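Local coordinates for ABC transporter substrate-binding protein (Streptococcus pneumoniae, PDB 4OHN) that binds histidine between its two lobes and probably delivers amino acids to an ABC uptake transporter as its extracellular substrate-binding component, at residues V29-F33 / K242-E246; F43-L47 / S100-N104; L108-K112 / L168-R172; M122-L127 / L146-A151. All blocks are in the same frame, centred on the assembly; numbering follows the deposited sequence. Where two conformers were deposited one is given.

Contact 1: residues V29-F33 / K242-E246; sequences VPMGF and KWFGE
W243 and P30 face each other where the C-terminal end of helix 235-244 packs on the cis-proline turn that leads into strand 32-34. P30 CB lies 4.0 Å from W243 CE3. The carbonyl oxygen of P30 sits over one face of the indole, offset toward its rim, while CG of the neighbouring K242 lies over the opposite face. A second ring atom of the proline meets F244: P30 CG is 3.7 Å from F244 CE1, and the two side chains cross at about a right angle. The proline ring therefore touches both aromatic residues at the helix end. No hydrogen bond links the two segments, and the join is made mainly by apolar and aromatic groups.

In the family 3 solute-binding fold this places the final turn of a late helix against the small antiparallel sheet of strands 27-28, 32-34 and 40-41. The indole nitrogen W243 NE1 is held from outside, by D46 OD2 of helix 43-53.

M31 adds a Met-aromatic contact. Its chi1 (-52°) and chi2 (-51°) bring the sulfur to the edge of the F244 ring, with M31 SD 4.0 Å from F244 CZ. F33 meets the far end of the indole: F33 CE2 is 3.8 Å from W243 CZ3, which lies at the edge of the F33 ring and near its plane. The two ring planes are almost perpendicular, at 89°.

Contact 2: residues F43-L47 / S100-N104; sequences FDIDL and SYMKN
With chi1 at -180°, the F43 ring swings off the first turn of helix 43-53 toward M102. In the conformer given, M102 is extended through chi1 and chi2 and turns only at chi3 (-54°), which lays its methyl group on that ring. The contact is a CH-pi one over the face, with M102 CE 3.3 Å from F43 CE2. M102 SD stands farther off above the same face, a Met-aromatic contact at a distance.

Y101 lies beside this pair, and its CE1 is 3.7 Å from F43 CE2. One face of the Y101 ring receives the methyl L47 CD2, 4.0 Å from Y101 CD1 and offset toward the rim.

This buried contact joins helix 43-53 to the beginning of strand 102-111, within the lobe that holds both termini of this solute-binding protein. Helix 217-232 also meets L47 and Y101.

The polar end of Y101 reaches D44, whose carboxylate plane is steeply turned, 79° from the phenol ring. Y101 OH and D44 OD1 are 2.6 Å apart, a weak hydrogen bond that is not settled, since the one phenol proton has another acceptor within reach. D44 has stronger support elsewhere: its OD2 accepts from the backbone N of G84, a residue of the histidine pocket.

Contact 3: residues L108-K112 / L168-R172; sequences LVTKK and LKNDR
This is a salt bridge combined with a lysine-to-backbone hydrogen bond at a helix end, beside an apolar contact. It joins the far end of strand 102-111 to the C-terminus of helix 161-169. K111 is extended beyond CG and spans the gap to the turn that closes the helix. Its ammonium group has two acceptors there. K111 NZ donates to the backbone oxygen K169 O at 2.8 Å, approaching from above the carbonyl plane. It also pairs with D171 OD1 at 2.8 Å, again from above the plane of the carboxylate, and the two side chains cross at about a right angle.

D171 has positive phi (67°) and is the C' residue of a Schellman motif, in which D171 N bonds L168 O and R172 N bonds D167 O. The lysine charge lies at the helix C-terminus, where it would probably suit the helix dipole.

Alongside the charged pair, L168 CD2 rests 3.8 Å from V109 CG1 and 3.7 Å from V109 O.

Strand 102-111 lies between strands 175-179 and 196-200. V109 makes backbone bonds with L176, T110 pairs with N197, and Y196 of strand 196-200 also touches L168.

Contact 4: residues M122-L127 / L146-A151; sequences MTGKTL and LKNIVA
G124 N donates to I149 O at 2.9 Å, and A151 N donates to K125 O at 2.8 Å. These two backbone bonds tie the segments together. The first is nearly straight, at 169° on the hydrogen. I149 O also receives a CA-H...O contact from T123 CA at 3.4 Å.

A water extends the link. It accepts from L127 N at 3.0 Å and donates to A151 O at 2.9 Å. Between these donors, T126 N turns to a partner outside the two segments and bonds D174 OD2.

The loop 122-127 is shaped by a type II beta turn from M122 to K125, closed by K125 N bonding M122 O. The glycine at its third position, G124, has positive phi. The partner loop is drawn in by L146 O, which accepts from both I149 N and V150 N. The two loops lie in the lobe away from the chain termini and lead into the parallel strands 127-130 and 155-158 of this solute-binding fold. T123 OG1 bonds K120 O outside the contact, and also packs against I149 CD1.

Apolar groups fill the inner side. V150 CG1 meets L127 CB at 4.1 Å and also lies near M122 CB. L146 CD2 is 4.0 Å from M122 CB. F139 of helix 134-141 touches both L127 and L146.

How the contacts relate
Contacts 1 and 2 are continuous with each other, with centres about 8 Å apart. Probable backbone bonds from F43 N to P30 O and from D44 N to M31 O join them, and F244 CE2 packs 3.3 Å from M102 CE in the conformer given. Contacts 3 and 4 lie in the other lobe, with centres about 14 Å apart. L108, of segment 108-112, packs in the given conformer on M122, L127 and L146. Strand 102-111 serves both contact 2 and contact 3, whose centres are about 27 Å apart. The bound histidine lies close to the first pair: the side chains of M31 and D44 are each about 7 Å from it. The side chain of V109 in contact 3 is about 13 Å from the bound histidine.

Contact 1: residues V29-F33 / K242-E246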
loop_
_atom_site.group_PDB
_atom_site.type_symbol
_atom_site.label_atom_id
_atom_site.label_comp_id
_atom_site.label_asym_id
_atom_site.label_seq_id
_atom_site.Cartn_x
_atom_site.Cartn_y
_atom_site.Cartn_z
ATOM N N VAL A 29 -3.776 6.394 -2.298
ATOM C CA VAL A 29 -5.194 6.140 -2.497
ATOM C C VAL A 29 -5.419 4.688 -2.883
ATOM O O VAL A 29 -4.556 4.055 -3.483
ATOM C CB VAL A 29 -5.801 7.023 -3.614
ATOM C CG1 VAL A 29 -5.715 8.491 -3.275
ATOM C CG2 VAL A 29 -5.125 6.772 -4.982
ATOM N N PRO A 30 -6.585 4.126 -2.553
ATOM C CA PRO A 30 -7.630 4.670 -1.693
ATOM C C PRO A 30 -7.436 4.238 -0.242
ATOM O O PRO A 30 -8.410 4.208 0.510
ATOM C CB PRO A 30 -8.876 3.998 -2.255
ATOM C CG PRO A 30 -8.400 2.632 -2.594
ATOM C CD PRO A 30 -6.946 2.782 -3.038
ATOM N N MET A 31 -6.210 3.907 0.155
ATOM C CA MET A 31 -5.994 3.282 1.462
ATOM C C MET A 31 -5.883 4.306 2.577
ATOM O O MET A 31 -6.508 4.157 3.635
ATOM C CB MET A 31 -4.742 2.401 1.408
ATOM C CG MET A 31 -4.725 1.379 0.243
ATOM S SD MET A 31 -6.229 0.362 0.106
ATOM C CE MET A 31 -6.021 -0.711 1.533
ATOM N N GLY A 32 -5.090 5.340 2.389
ATOM C CA GLY A 32 -4.956 6.384 3.383
ATOM C C GLY A 32 -4.292 7.567 2.732
ATOM O O GLY A 32 -3.169 7.446 2.248
ATOM N N PHE A 33 -4.999 8.684 2.682
ATOM C CA PHE A 33 -4.541 9.808 1.865
ATOM C C PHE A 33 -5.133 11.122 2.330
ATOM O O PHE A 33 -6.216 11.157 2.948
ATOM C CB PHE A 33 -4.872 9.565 0.382
ATOM C CG PHE A 33 -6.348 9.480 0.086
ATOM C CD1 PHE A 33 -7.061 10.594 -0.327
ATOM C CD2 PHE A 33 -7.043 8.283 0.210
ATOM C CE1 PHE A 33 -8.411 10.506 -0.612
ATOM C CE2 PHE A 33 -8.390 8.194 -0.067
ATOM C CZ PHE A 33 -9.078 9.304 -0.476
ATOM N N LYS A 242 -17.669 0.982 0.292
ATOM C CA LYS A 242 -17.459 2.420 0.224
ATOM C C LYS A 242 -16.281 2.748 -0.685
ATOM O O LYS A 242 -16.377 3.646 -1.518
ATOM C CB LYS A 242 -17.228 2.972 1.631
ATOM C CG LYS A 242 -16.833 4.434 1.690
ATOM C CD LYS A 242 -16.654 4.880 3.123
ATOM C CE LYS A 242 -16.063 6.274 3.209
ATOM N NZ LYS A 242 -15.777 6.622 4.629
ATOM N N TRP A 243 -15.172 2.024 -0.547
ATOM C CA TRP A 243 -13.952 2.362 -1.276
ATOM C C TRP A 243 -13.762 1.593 -2.586
ATOM O O TRP A 243 -13.101 2.107 -3.500
ATOM C CB TRP A 243 -12.736 2.185 -0.346
ATOM C CG TRP A 243 -12.784 3.188 0.761
ATOM C CD1 TRP A 243 -13.155 2.972 2.065
ATOM C CD2 TRP A 243 -12.505 4.584 0.645
ATOM N NE1 TRP A 243 -13.117 4.147 2.766
ATOM C CE2 TRP A 243 -12.728 5.155 1.914
ATOM C CE3 TRP A 243 -12.089 5.416 -0.418
ATOM C CZ2 TRP A 243 -12.542 6.512 2.157
ATOM C CZ3 TRP A 243 -11.917 6.778 -0.177
ATOM C CH2 TRP A 243 -12.127 7.304 1.111
ATOM N N PHE A 244 -14.338 0.393 -2.694
ATOM C CA PHE A 244 -14.073 -0.500 -3.831
ATOM C C PHE A 244 -15.283 -0.926 -4.640
ATOM O O PHE A 244 -15.127 -1.452 -5.735
ATOM C CB PHE A 244 -13.348 -1.746 -3.347
ATOM C CG PHE A 244 -12.010 -1.458 -2.788
ATOM C CD1 PHE A 244 -11.009 -1.005 -3.624
ATOM C CD2 PHE A 244 -11.749 -1.586 -1.446
ATOM C CE1 PHE A 244 -9.769 -0.716 -3.133
ATOM C CE2 PHE A 244 -10.499 -1.290 -0.946
ATOM C CZ PHE A 244 -9.506 -0.852 -1.809
ATOM N N GLY A 245 -16.480 -0.717 -4.112
ATOM C CA GLY A 245 -17.687 -1.174 -4.786
ATOM C C GLY A 245 -17.792 -2.688 -4.886
ATOM O O GLY A 245 -18.516 -3.203 -5.737
ATOM N N GLU A 246 -17.078 -3.401 -4.016
ATOM C CA GLU A 246 -17.076 -4.860 -4.020
ATOM C C GLU A 246 -16.580 -5.329 -2.671
ATOM O O GLU A 246 -16.068 -4.530 -1.900
ATOM C CB GLU A 246 -16.153 -5.411 -5.112
ATOM C CG GLU A 246 -14.661 -5.116 -4.883
ATOM C CD GLU A 246 -13.746 -5.869 -5.836
ATOM O OE1 GLU A 246 -14.071 -7.019 -6.202
ATOM O OE2 GLU A 246 -12.695 -5.309 -6.215
#

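Contact 2: residues F43-L47 / S100-N104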
loop_
_atom_site.group_PDB
_atom_site.type_symbol
_atom_site.label_atom_id
_atom_site.label_comp_id
_atom_site.label_asym_id
_atom_site.label_seq_id
_atom_site.Cartn_x
_atom_site.Cartn_y
_atom_site.Cartn_z
ATOM N N PHE A 43 -9.696 3.509 2.949
ATOM C CA PHE A 43 -10.041 2.185 3.442
ATOM C C PHE A 43 -9.322 1.836 4.732
ATOM O O PHE A 43 -9.944 1.365 5.693
ATOM C CB PHE A 43 -9.774 1.128 2.359
ATOM C CG PHE A 43 -10.107 -0.272 2.782
ATOM C CD1 PHE A 43 -11.325 -0.812 2.471
ATOM C CD2 PHE A 43 -9.195 -1.047 3.484
ATOM C CE1 PHE A 43 -11.649 -2.113 2.869
ATOM C CE2 PHE A 43 -9.516 -2.333 3.890
ATOM C CZ PHE A 43 -10.730 -2.864 3.557
ATOM N N ASP A 44 -8.013 2.041 4.765
ATOM C CA ASP A 44 -7.251 1.737 5.965
ATOM C C ASP A 44 -7.545 2.702 7.095
ATOM O O ASP A 44 -7.497 2.314 8.257
ATOM C CB ASP A 44 -5.747 1.741 5.685
ATOM C CG ASP A 44 -5.275 0.503 4.940
ATOM O OD1 ASP A 44 -5.920 -0.573 5.015
ATOM O OD2 ASP A 44 -4.213 0.626 4.276
ATOM N N ILE A 45 -7.812 3.970 6.786
ATOM C CA ILE A 45 -8.201 4.912 7.825
ATOM C C ILE A 45 -9.464 4.383 8.511
ATOM O O ILE A 45 -9.532 4.291 9.746
ATOM C CB ILE A 45 -8.446 6.335 7.273
ATOM C CG1 ILE A 45 -7.248 6.856 6.470
ATOM C CG2 ILE A 45 -8.782 7.280 8.417
ATOM C CD1 ILE A 45 -5.941 6.917 7.248
ATOM N N ASP A 46 -10.453 4.003 7.717
ATOM C CA ASP A 46 -11.701 3.488 8.261
ATOM C C ASP A 46 -11.503 2.153 8.994
ATOM O O ASP A 46 -12.049 1.952 10.090
ATOM C CB ASP A 46 -12.724 3.318 7.121
ATOM C CG ASP A 46 -13.252 4.652 6.578
ATOM O OD1 ASP A 46 -13.014 5.722 7.179
ATOM O OD2 ASP A 46 -13.929 4.598 5.533
ATOM N N LEU A 47 -10.728 1.262 8.401
ATOM C CA LEU A 47 -10.552 -0.068 8.977
ATOM C C LEU A 47 -9.773 0.003 10.292
ATOM O O LEU A 47 -10.190 -0.601 11.291
ATOM C CB LEU A 47 -9.883 -1.015 7.987
ATOM C CG LEU A 47 -9.703 -2.455 8.480
ATOM C CD1 LEU A 47 -11.025 -3.109 8.778
ATOM C CD2 LEU A 47 -8.933 -3.263 7.435
ATOM N N SER A 100 -3.544 -11.045 6.596
ATOM C CA SER A 100 -3.802 -10.195 5.447
ATOM C C SER A 100 -5.299 -9.910 5.293
ATOM O O SER A 100 -6.142 -10.754 5.593
ATOM C CB SER A 100 -3.212 -10.819 4.184
ATOM O OG SER A 100 -1.794 -10.923 4.284
ATOM N N TYR A 101 -5.632 -8.720 4.802
ATOM C CA TYR A 101 -7.035 -8.299 4.726
ATOM C C TYR A 101 -7.531 -7.991 3.330
ATOM O O TYR A 101 -8.721 -7.752 3.153
ATOM C CB TYR A 101 -7.313 -7.126 5.680
ATOM C CG TYR A 101 -6.498 -5.901 5.404
ATOM C CD1 TYR A 101 -6.914 -4.961 4.486
ATOM C CD2 TYR A 101 -5.281 -5.690 6.051
ATOM C CE1 TYR A 101 -6.151 -3.828 4.219
ATOM C CE2 TYR A 101 -4.513 -4.565 5.780
ATOM C CZ TYR A 101 -4.950 -3.656 4.861
ATOM O OH TYR A 101 -4.225 -2.516 4.579
ATOM N N MET A 102 -6.627 -7.947 2.344
ATOM C CA MET A 102 -6.952 -7.586 0.948
ATOM C C MET A 102 -5.884 -8.108 -0.031
ATOM O O MET A 102 -4.690 -7.994 0.244
ATOM C CB MET A 102 -7.042 -6.055 0.830
ATOM C CG MET A 102 -7.603 -5.525 -0.495
ATOM S SD MET A 102 -7.683 -3.715 -0.608
ATOM C CE MET A 102 -8.608 -3.272 0.853
ATOM N N LYS A 103 -6.294 -8.647 -1.183
ATOM C CA LYS A 103 -5.341 -8.981 -2.229
ATOM C C LYS A 103 -4.960 -7.735 -3.012
ATOM O O LYS A 103 -5.699 -6.758 -3.071
ATOM C CB LYS A 103 -5.926 -10.019 -3.189
ATOM C CG LYS A 103 -6.389 -11.299 -2.494
ATOM C CD LYS A 103 -5.270 -11.933 -1.679
ATOM C CE LYS A 103 -5.733 -13.196 -0.980
ATOM N NZ LYS A 103 -4.593 -13.931 -0.375
ATOM N N ASN A 104 -3.805 -7.799 -3.663
ATOM C CA ASN A 104 -3.340 -6.710 -4.502
ATOM C C ASN A 104 -2.442 -7.281 -5.576
ATOM O O ASN A 104 -1.928 -8.394 -5.433
ATOM C CB ASN A 104 -2.580 -5.703 -3.644
ATOM C CG ASN A 104 -2.056 -4.516 -4.434
ATOM O OD1 ASN A 104 -2.815 -3.813 -5.155
ATOM N ND2 ASN A 104 -0.734 -4.345 -4.378
#

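Contact 3: residues L108-K112 / L168-R172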
loop_
_atom_site.group_PDB
_atom_site.type_symbol
_atom_site.label_atom_id
_atom_site.label_comp_id
_atom_site.label_asym_id
_atom_site.label_seq_id
_atom_site.Cartn_x
_atom_site.Cartn_y
_atom_site.Cartn_z
ATOM N N LEU A 108 1.523 -2.603 -14.596
ATOM C CA LEU A 108 2.044 -1.496 -15.364
ATOM C C LEU A 108 0.923 -0.602 -15.824
ATOM O O LEU A 108 -0.170 -1.071 -16.205
ATOM C CB LEU A 108 2.814 -1.969 -16.588
ATOM C CG LEU A 108 4.238 -2.461 -16.412
ATOM C CD1 LEU A 108 4.857 -2.737 -17.770
ATOM C CD2 LEU A 108 5.064 -1.449 -15.623
ATOM N N VAL A 109 1.212 0.688 -15.786
ATOM C CA VAL A 109 0.332 1.709 -16.350
ATOM C C VAL A 109 1.105 2.431 -17.462
ATOM O O VAL A 109 2.231 2.885 -17.251
ATOM C CB VAL A 109 -0.171 2.705 -15.289
ATOM C CG1 VAL A 109 -1.079 3.760 -15.910
ATOM C CG2 VAL A 109 -0.930 1.963 -14.191
ATOM N N THR A 110 0.495 2.522 -18.650
ATOM C CA THR A 110 1.082 3.218 -19.794
ATOM C C THR A 110 0.009 4.112 -20.392
ATOM O O THR A 110 -1.193 3.871 -20.213
ATOM C CB THR A 110 1.570 2.243 -20.882
ATOM O OG1 THR A 110 0.437 1.515 -21.387
ATOM C CG2 THR A 110 2.609 1.274 -20.326
ATOM N N LYS A 111 0.401 5.155 -21.109
ATOM C CA LYS A 111 -0.589 5.909 -21.880
ATOM C C LYS A 111 -1.174 5.044 -22.979
ATOM O O LYS A 111 -0.453 4.279 -23.626
ATOM C CB LYS A 111 0.049 7.111 -22.556
ATOM C CG LYS A 111 0.413 8.234 -21.651
ATOM C CD LYS A 111 0.852 9.426 -22.490
ATOM C CE LYS A 111 0.883 10.695 -21.716
ATOM N NZ LYS A 111 1.384 11.820 -22.555
ATOM N N LYS A 112 -2.461 5.200 -23.276
ATOM C CA LYS A 112 -3.006 4.455 -24.417
ATOM C C LYS A 112 -2.307 4.836 -25.701
ATOM O O LYS A 112 -2.166 4.015 -26.593
ATOM C CB LYS A 112 -4.510 4.650 -24.534
ATOM C CG LYS A 112 -5.291 3.939 -23.442
ATOM C CD LYS A 112 -6.778 3.869 -23.774
ATOM C CE LYS A 112 -7.632 3.394 -22.612
ATOM N NZ LYS A 112 -7.319 1.983 -22.231
ATOM N N LEU A 168 4.565 10.241 -15.946
ATOM C CA LEU A 168 3.964 9.412 -16.996
ATOM C C LEU A 168 3.087 10.265 -17.921
ATOM O O LEU A 168 3.172 10.147 -19.153
ATOM C CB LEU A 168 3.159 8.284 -16.354
ATOM C CG LEU A 168 2.540 7.272 -17.319
ATOM C CD1 LEU A 168 3.608 6.402 -18.008
ATOM C CD2 LEU A 168 1.492 6.417 -16.613
ATOM N N LYS A 169 2.243 11.114 -17.334
ATOM C CA LYS A 169 1.359 12.010 -18.096
ATOM C C LYS A 169 2.142 12.909 -19.052
ATOM O O LYS A 169 1.650 13.267 -20.115
ATOM C CB LYS A 169 0.581 12.872 -17.114
ATOM C CG LYS A 169 -0.383 13.839 -17.746
ATOM C CD LYS A 169 -1.054 14.669 -16.653
ATOM C CE LYS A 169 -2.034 15.668 -17.187
ATOM N NZ LYS A 169 -2.687 16.324 -16.018
ATOM N N ASN A 170 3.365 13.269 -18.639
ATOM C CA ASN A 170 4.228 14.165 -19.400
ATOM C C ASN A 170 5.296 13.475 -20.245
ATOM O O ASN A 170 6.209 14.131 -20.727
ATOM C CB ASN A 170 4.874 15.177 -18.454
ATOM C CG ASN A 170 3.920 16.282 -18.087
ATOM O OD1 ASN A 170 3.760 17.234 -18.838
ATOM N ND2 ASN A 170 3.273 16.160 -16.947
ATOM N N ASP A 171 5.161 12.163 -20.433
ATOM C CA ASP A 171 6.042 11.381 -21.311
ATOM C C ASP A 171 7.476 11.288 -20.788
ATOM O O ASP A 171 8.378 10.901 -21.529
ATOM C CB ASP A 171 6.047 11.924 -22.758
ATOM C CG ASP A 171 4.806 11.581 -23.552
ATOM O OD1 ASP A 171 3.919 10.861 -23.034
ATOM O OD2 ASP A 171 4.739 12.058 -24.712
ATOM N N ARG A 172 7.686 11.579 -19.514
ATOM C CA ARG A 172 9.027 11.514 -18.952
ATOM C C ARG A 172 9.398 10.073 -18.629
ATOM O O ARG A 172 10.584 9.716 -18.620
ATOM C CB ARG A 172 9.141 12.389 -17.709
ATOM C CG ARG A 172 8.864 13.850 -17.984
ATOM C CD ARG A 172 8.714 14.626 -16.677
ATOM N NE ARG A 172 8.330 16.010 -16.940
ATOM C CZ ARG A 172 7.464 16.710 -16.219
ATOM N NH1 ARG A 172 6.897 16.190 -15.158
ATOM N NH2 ARG A 172 7.198 17.947 -16.558
#

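Contact 4: residues M122-L127 / L146-A151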
loop_
_atom_site.group_PDB
_atom_site.type_symbol
_atom_site.label_atom_id
_atom_site.label_comp_id
_atom_site.label_asym_id
_atom_site.label_seq_id
_atom_site.Cartn_x
_atom_site.Cartn_y
_atom_site.Cartn_z
ATOM N N MET A 122 7.761 -2.860 -23.484
ATOM C CA MET A 122 8.591 -1.902 -22.738
ATOM C C MET A 122 10.063 -2.003 -23.090
ATOM O O MET A 122 10.899 -1.336 -22.461
ATOM C CB MET A 122 8.402 -2.106 -21.236
ATOM C CG MET A 122 7.078 -1.592 -20.713
ATOM S SD MET A 122 6.929 0.225 -20.747
ATOM C CE MET A 122 8.151 0.687 -19.519
ATOM N N THR A 123 10.402 -2.838 -24.056
ATOM C CA THR A 123 11.789 -3.025 -24.442
ATOM C C THR A 123 12.368 -1.673 -24.856
ATOM O O THR A 123 11.826 -0.977 -25.715
ATOM C CB THR A 123 11.940 -4.113 -25.531
ATOM O OG1 THR A 123 11.482 -5.367 -24.994
ATOM C CG2 THR A 123 13.412 -4.247 -25.942
ATOM N N GLY A 124 13.452 -1.270 -24.183
ATOM C CA GLY A 124 14.099 -0.007 -24.495
ATOM C C GLY A 124 13.347 1.231 -24.022
ATOM O O GLY A 124 13.764 2.358 -24.282
ATOM N N LYS A 125 12.229 1.034 -23.322
ATOM C CA LYS A 125 11.389 2.138 -22.842
ATOM C C LYS A 125 11.709 2.446 -21.370
ATOM O O LYS A 125 12.312 1.635 -20.674
ATOM C CB LYS A 125 9.905 1.783 -22.992
ATOM C CG LYS A 125 9.457 1.518 -24.433
ATOM C CD LYS A 125 9.505 2.787 -25.258
ATOM C CE LYS A 125 8.940 2.569 -26.650
ATOM N NZ LYS A 125 9.247 3.747 -27.507
ATOM N N THR A 126 11.323 3.631 -20.911
ATOM C CA THR A 126 11.648 4.124 -19.578
ATOM C C THR A 126 10.569 3.722 -18.581
ATOM O O THR A 126 9.377 4.002 -18.774
ATOM C CB THR A 126 11.799 5.653 -19.596
ATOM O OG1 THR A 126 12.740 6.014 -20.612
ATOM C CG2 THR A 126 12.254 6.195 -18.215
ATOM N N LEU A 127 10.992 3.047 -17.509
ATOM C CA LEU A 127 10.111 2.636 -16.423
ATOM C C LEU A 127 10.293 3.516 -15.213
ATOM O O LEU A 127 11.414 3.917 -14.898
ATOM C CB LEU A 127 10.467 1.191 -16.030
ATOM C CG LEU A 127 9.571 0.578 -14.950
ATOM C CD1 LEU A 127 8.207 0.329 -15.479
ATOM C CD2 LEU A 127 10.203 -0.709 -14.424
ATOM N N LEU A 146 10.800 -7.324 -16.172
ATOM C CA LEU A 146 11.000 -6.003 -16.746
ATOM C C LEU A 146 12.441 -5.536 -16.706
ATOM O O LEU A 146 12.865 -4.856 -17.606
ATOM C CB LEU A 146 10.141 -4.952 -16.044
ATOM C CG LEU A 146 8.693 -4.895 -16.484
ATOM C CD1 LEU A 146 7.874 -4.152 -15.452
ATOM C CD2 LEU A 146 8.567 -4.250 -17.846
ATOM N N LYS A 147 13.201 -5.692 -15.693
ATOM C CA LYS A 147 14.479 -5.055 -15.550
ATOM C C LYS A 147 15.406 -5.358 -16.699
ATOM O O LYS A 147 16.081 -4.483 -17.167
ATOM C CB LYS A 147 15.123 -5.486 -14.234
ATOM C CG LYS A 147 16.458 -4.818 -13.954
ATOM C CD LYS A 147 17.029 -5.153 -12.590
ATOM C CE LYS A 147 18.383 -4.488 -12.418
ATOM N NZ LYS A 147 19.048 -4.851 -11.144
ATOM N N ASN A 148 15.449 -6.471 -17.155
ATOM C CA ASN A 148 16.344 -6.906 -18.221
ATOM C C ASN A 148 16.058 -6.234 -19.549
ATOM O O ASN A 148 16.949 -6.077 -20.355
ATOM C CB ASN A 148 16.406 -8.428 -18.363
ATOM C CG ASN A 148 17.190 -9.071 -17.254
ATOM O OD1 ASN A 148 17.862 -8.403 -16.512
ATOM N ND2 ASN A 148 17.078 -10.364 -17.132
ATOM N N ILE A 149 14.812 -5.864 -19.784
ATOM C CA ILE A 149 14.443 -5.261 -21.057
ATOM C C ILE A 149 14.191 -3.758 -21.118
ATOM O O ILE A 149 14.276 -3.179 -22.164
ATOM C CB ILE A 149 13.254 -5.996 -21.667
ATOM C CG1 ILE A 149 12.002 -5.857 -20.794
ATOM C CG2 ILE A 149 13.631 -7.460 -21.865
ATOM C CD1 ILE A 149 10.738 -6.320 -21.481
ATOM N N VAL A 150 13.903 -3.126 -19.990
ATOM C CA VAL A 150 13.658 -1.693 -19.998
ATOM C C VAL A 150 14.943 -0.899 -20.187
ATOM O O VAL A 150 16.015 -1.407 -19.946
ATOM C CB VAL A 150 12.936 -1.196 -18.725
ATOM C CG1 VAL A 150 11.587 -1.869 -18.572
ATOM C CG2 VAL A 150 13.783 -1.388 -17.476
ATOM N N ALA A 151 14.819 0.339 -20.630
ATOM C CA ALA A 151 15.985 1.189 -20.839
ATOM C C ALA A 151 16.854 1.234 -19.586
ATOM O O ALA A 151 16.347 1.408 -18.471
ATOM C CB ALA A 151 15.538 2.587 -21.221
HETATM O O HOH W 1 13.879 2.410 -17.415
#